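Local coordinates for protein pyruvate carboxylase n-terminal domain (Aquifex aeolicus, PDB 1ULZ) that forms the biotin carboxylase subunit of pyruvate carboxylase, a protein of the ATP-grasp superfamily, at residues Thr436-Tyr439 against Leu440-Pro444; Glu120-Lys124 against Ala125-Val129. The protein carries 1 engineered substitution. One frame throughout, in Å; residues are numbered along the deposited sequence.

How the contacts relate
Both contacts are local, each made within one unbroken run of chain, and both are partly buried: Tyr439, Leu440 and His443 in contact 1 and Met122, Ala125 and Val127 in contact 2 are buried, whereas Glu441, Glu442, Lys123 and Lys124 are exposed. Contact 1 (436-444) lies in the loop after helix 428-432, in the biotin carboxylase C-terminal part of the chain; contact 2 (120-129) ends helix 115-124, in the ATP-grasp part. Their centres are about 30 Å apart and their nearest atoms about 16 Å, and they hold different elements. Contact 1 depends on side chains, with a histidine stacked on a tyrosine and water-bridged polar groups. Contact 2 is mainly backbone hydrogen bonding, with methionine and valine packed against strands 269-277 and 283-289.

Contact 1 of 2, residues Thr436-Tyr439 against Leu440-Pro444; sequences TTKY and LEEHP
Tyr439 and His443 pack their rings together where two type I beta turns, Thr436 to Tyr439 and Leu440 to His443, follow one another in the loop after helix 428-432. The rings form an offset stack, centroids 4.0 Å apart and planes inclined by 16°, with Tyr439 CE2 over the centre of the imidazole and His443 ND1 displaced toward the rim of the phenol. With CG anti to the backbone N (chi1 173°), the tyrosine ring lies beside its own carbonyl, and His443 meets both: ND1 donates to Tyr439 O, near the imidazole plane, at an unusually short 2.5 Å. This bond and one from NE2 to Asp429 hold the imidazole at two corners, while Tyr439 OH is bonded to Glu427. Leu440 CD2 touches Tyr439 CD1 at 3.9 Å, and both side chains pack on Ile424 of helix 418-426.

On the more exposed side, Glu442 N donates to Lys438 O at 3.0 Å, and the Glu442 carboxylate lies against the lysine's aliphatic part, CD 3.4 Å from Lys438 CG. The bent lysine chain brings NZ to 4.0 Å from Glu441 OE1, beyond a salt bridge. Thr436 OG1 accepts from Lys438 N in an ST turn, and one water bridges Thr436 N and Glu442 OE1.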
# COMPACT_ATOMS: atom_id res chain seq x y z
N THR A 436 14.97 -5.46 -22.61
CA THR A 436 15.68 -6.70 -22.36
C THR A 436 16.78 -6.41 -21.34
O THR A 436 16.89 -5.29 -20.85
CB THR A 436 16.34 -7.26 -23.66
OG1 THR A 436 17.38 -6.38 -24.09
CG2 THR A 436 15.30 -7.40 -24.76
N THR A 437 17.58 -7.42 -21.03
CA THR A 437 18.65 -7.25 -20.06
C THR A 437 19.68 -6.21 -20.50
O THR A 437 20.50 -5.77 -19.70
CB THR A 437 19.38 -8.58 -19.79
OG1 THR A 437 19.79 -9.16 -21.04
CG2 THR A 437 18.45 -9.55 -19.06
N LYS A 438 19.64 -5.82 -21.77
CA LYS A 438 20.60 -4.83 -22.25
C LYS A 438 19.94 -3.47 -22.47
O LYS A 438 20.44 -2.63 -23.23
CB LYS A 438 21.25 -5.31 -23.55
CG LYS A 438 20.29 -5.47 -24.69
CD LYS A 438 20.74 -6.61 -25.59
CE LYS A 438 22.25 -6.64 -25.75
NZ LYS A 438 22.95 -7.16 -24.53
N TYR A 439 18.81 -3.27 -21.79
CA TYR A 439 18.07 -2.02 -21.91
C TYR A 439 18.89 -0.77 -21.62
O TYR A 439 18.86 0.17 -22.40
CB TYR A 439 16.84 -2.06 -20.99
CG TYR A 439 16.10 -0.74 -20.92
CD1 TYR A 439 16.50 0.25 -20.03
CD2 TYR A 439 15.03 -0.47 -21.76
CE1 TYR A 439 15.86 1.48 -19.99
CE2 TYR A 439 14.38 0.76 -21.73
CZ TYR A 439 14.80 1.72 -20.84
OH TYR A 439 14.16 2.94 -20.79
N LEU A 440 19.60 -0.75 -20.50
CA LEU A 440 20.39 0.42 -20.15
C LEU A 440 21.47 0.73 -21.18
O LEU A 440 21.65 1.88 -21.59
CB LEU A 440 21.01 0.25 -18.76
CG LEU A 440 20.02 0.41 -17.60
CD1 LEU A 440 20.77 0.35 -16.27
CD2 LEU A 440 19.29 1.74 -17.75
N GLU A 441 22.19 -0.30 -21.59
CA GLU A 441 23.24 -0.14 -22.58
C GLU A 441 22.64 0.46 -23.86
O GLU A 441 23.26 1.31 -24.49
CB GLU A 441 23.88 -1.50 -22.87
CG GLU A 441 24.88 -1.51 -24.01
CD GLU A 441 25.73 -2.77 -23.99
OE1 GLU A 441 25.16 -3.86 -23.81
OE2 GLU A 441 26.97 -2.67 -24.16
N GLU A 442 21.43 0.03 -24.20
CA GLU A 442 20.74 0.52 -25.39
C GLU A 442 20.06 1.88 -25.22
O GLU A 442 19.51 2.42 -26.18
CB GLU A 442 19.68 -0.49 -25.84
CG GLU A 442 20.20 -1.90 -26.06
CD GLU A 442 19.13 -2.84 -26.59
OE1 GLU A 442 18.00 -2.84 -26.05
OE2 GLU A 442 19.42 -3.58 -27.55
N HIS A 443 20.08 2.44 -24.00
CA HIS A 443 19.44 3.73 -23.77
C HIS A 443 20.29 4.66 -22.90
O HIS A 443 19.87 5.05 -21.81
CB HIS A 443 18.07 3.55 -23.10
CG HIS A 443 17.12 2.70 -23.88
ND1 HIS A 443 17.25 1.33 -23.99
CD2 HIS A 443 16.01 3.03 -24.60
CE1 HIS A 443 16.28 0.86 -24.74
NE2 HIS A 443 15.51 1.86 -25.12
N PRO A 444 21.48 5.04 -23.37
CA PRO A 444 22.37 5.93 -22.60
C PRO A 444 21.68 7.25 -22.27
O PRO A 444 22.11 7.99 -21.38
CB PRO A 444 23.56 6.11 -23.53
CG PRO A 444 22.93 6.01 -24.91
CD PRO A 444 21.99 4.84 -24.74
O HOH W 1 16.05 -3.07 -24.37
O HOH W 2 19.72 -3.10 -18.42
O HOH W 3 22.45 -2.96 -19.87

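Contact 2 of 2, residues Glu120-Lys124 against Ala125-Val129; sequences EVMKK and AGVPV
Met122 O is gripped by two backbone N-H groups, Val127 N at 2.9 Å and Ala125 N, which reach it from opposite faces of its carbonyl plane. The Val127 bond is the straighter, 156° at the hydrogen, with its donor tilted 33° from that plane; Ala125 N sits well above it and also makes a weak bond to Val121 O. One residue along, Gly126 N donates to Lys123 O at 3.0 Å, again from above the carbonyl plane. A water adds a second donor to Lys123 O at 2.6 Å and reaches weakly to Val127 O, bridging the last turn to the departing chain. Val127 O also receives a nearly straight CA-H...O contact from Lys123 CA.

The side chains of Met122 and Val127 lie alongside each other and point the same way, CB to CB 3.9 Å. The bent methionine chain brings SD to 4.1 Å from Val127 CG2. Both residues pack on Ala261 of helix 248-264 and Phe285 of strand 283-289. Toward solvent, the extended Lys123 chain crosses Val129 at about a right angle, its CD 4.0 Å from Val129 CG2. Gly126, with a positive phi of 96°, turns the chain out of helix 115-124, and the bonds from Val127 N to Met122 O and from Gly126 N to Lys123 O make this C-terminal cap a Schellman motif.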
# COMPACT_ATOMS: atom_id res chain seq x y z
N GLU A 120 21.26 -30.08 -14.19
CA GLU A 120 21.08 -31.45 -14.68
C GLU A 120 19.89 -32.09 -13.99
O GLU A 120 19.14 -32.85 -14.59
CB GLU A 120 22.33 -32.30 -14.43
CG GLU A 120 23.30 -32.32 -15.59
CD GLU A 120 22.59 -32.53 -16.92
OE1 GLU A 120 22.34 -31.53 -17.63
OE2 GLU A 120 22.26 -33.70 -17.25
N VAL A 121 19.73 -31.79 -12.71
CA VAL A 121 18.61 -32.32 -11.95
C VAL A 121 17.30 -31.75 -12.52
O VAL A 121 16.37 -32.50 -12.81
CB VAL A 121 18.72 -31.95 -10.46
CG1 VAL A 121 17.44 -32.34 -9.73
CG2 VAL A 121 19.91 -32.68 -9.85
N MET A 122 17.26 -30.44 -12.71
CA MET A 122 16.06 -29.80 -13.26
C MET A 122 15.76 -30.31 -14.66
O MET A 122 14.60 -30.59 -15.00
CB MET A 122 16.25 -28.28 -13.29
CG MET A 122 16.31 -27.63 -11.91
SD MET A 122 14.75 -27.78 -10.99
CE MET A 122 15.10 -29.19 -10.01
N LYS A 123 16.79 -30.45 -15.48
CA LYS A 123 16.62 -30.95 -16.84
C LYS A 123 15.90 -32.29 -16.81
O LYS A 123 14.92 -32.50 -17.53
CB LYS A 123 17.98 -31.11 -17.52
CG LYS A 123 17.92 -31.59 -18.96
CD LYS A 123 19.33 -31.63 -19.53
CE LYS A 123 19.33 -32.12 -20.97
NZ LYS A 123 20.72 -32.20 -21.48
N LYS A 124 16.39 -33.20 -15.98
CA LYS A 124 15.79 -34.52 -15.87
C LYS A 124 14.40 -34.48 -15.24
O LYS A 124 13.64 -35.44 -15.35
CB LYS A 124 16.70 -35.45 -15.05
CG LYS A 124 17.93 -35.90 -15.81
CD LYS A 124 18.91 -36.63 -14.89
CE LYS A 124 20.23 -36.93 -15.60
NZ LYS A 124 21.39 -36.79 -14.67
N ALA A 125 14.08 -33.37 -14.59
CA ALA A 125 12.76 -33.23 -13.98
C ALA A 125 11.78 -32.67 -14.99
O ALA A 125 10.62 -32.42 -14.66
CB ALA A 125 12.85 -32.32 -12.76
N GLY A 126 12.24 -32.46 -16.22
CA GLY A 126 11.36 -31.92 -17.25
C GLY A 126 11.46 -30.41 -17.45
O GLY A 126 10.66 -29.83 -18.19
N VAL A 127 12.43 -29.78 -16.79
CA VAL A 127 12.60 -28.33 -16.91
C VAL A 127 13.50 -28.01 -18.10
O VAL A 127 14.61 -28.52 -18.20
CB VAL A 127 13.24 -27.74 -15.63
CG1 VAL A 127 13.30 -26.21 -15.74
CG2 VAL A 127 12.45 -28.16 -14.40
N PRO A 128 13.03 -27.16 -19.01
CA PRO A 128 13.82 -26.79 -20.19
C PRO A 128 15.06 -25.98 -19.84
O PRO A 128 15.03 -25.09 -18.99
CB PRO A 128 12.83 -25.98 -21.03
CG PRO A 128 11.92 -25.38 -20.00
CD PRO A 128 11.69 -26.54 -19.07
N VAL A 129 16.17 -26.33 -20.49
CA VAL A 129 17.44 -25.66 -20.28
C VAL A 129 17.96 -25.27 -21.66
O VAL A 129 17.44 -25.74 -22.67
CB VAL A 129 18.45 -26.59 -19.59
CG1 VAL A 129 17.91 -27.05 -18.25
CG2 VAL A 129 18.75 -27.79 -20.48
O HOH W 4 14.13 -31.08 -19.51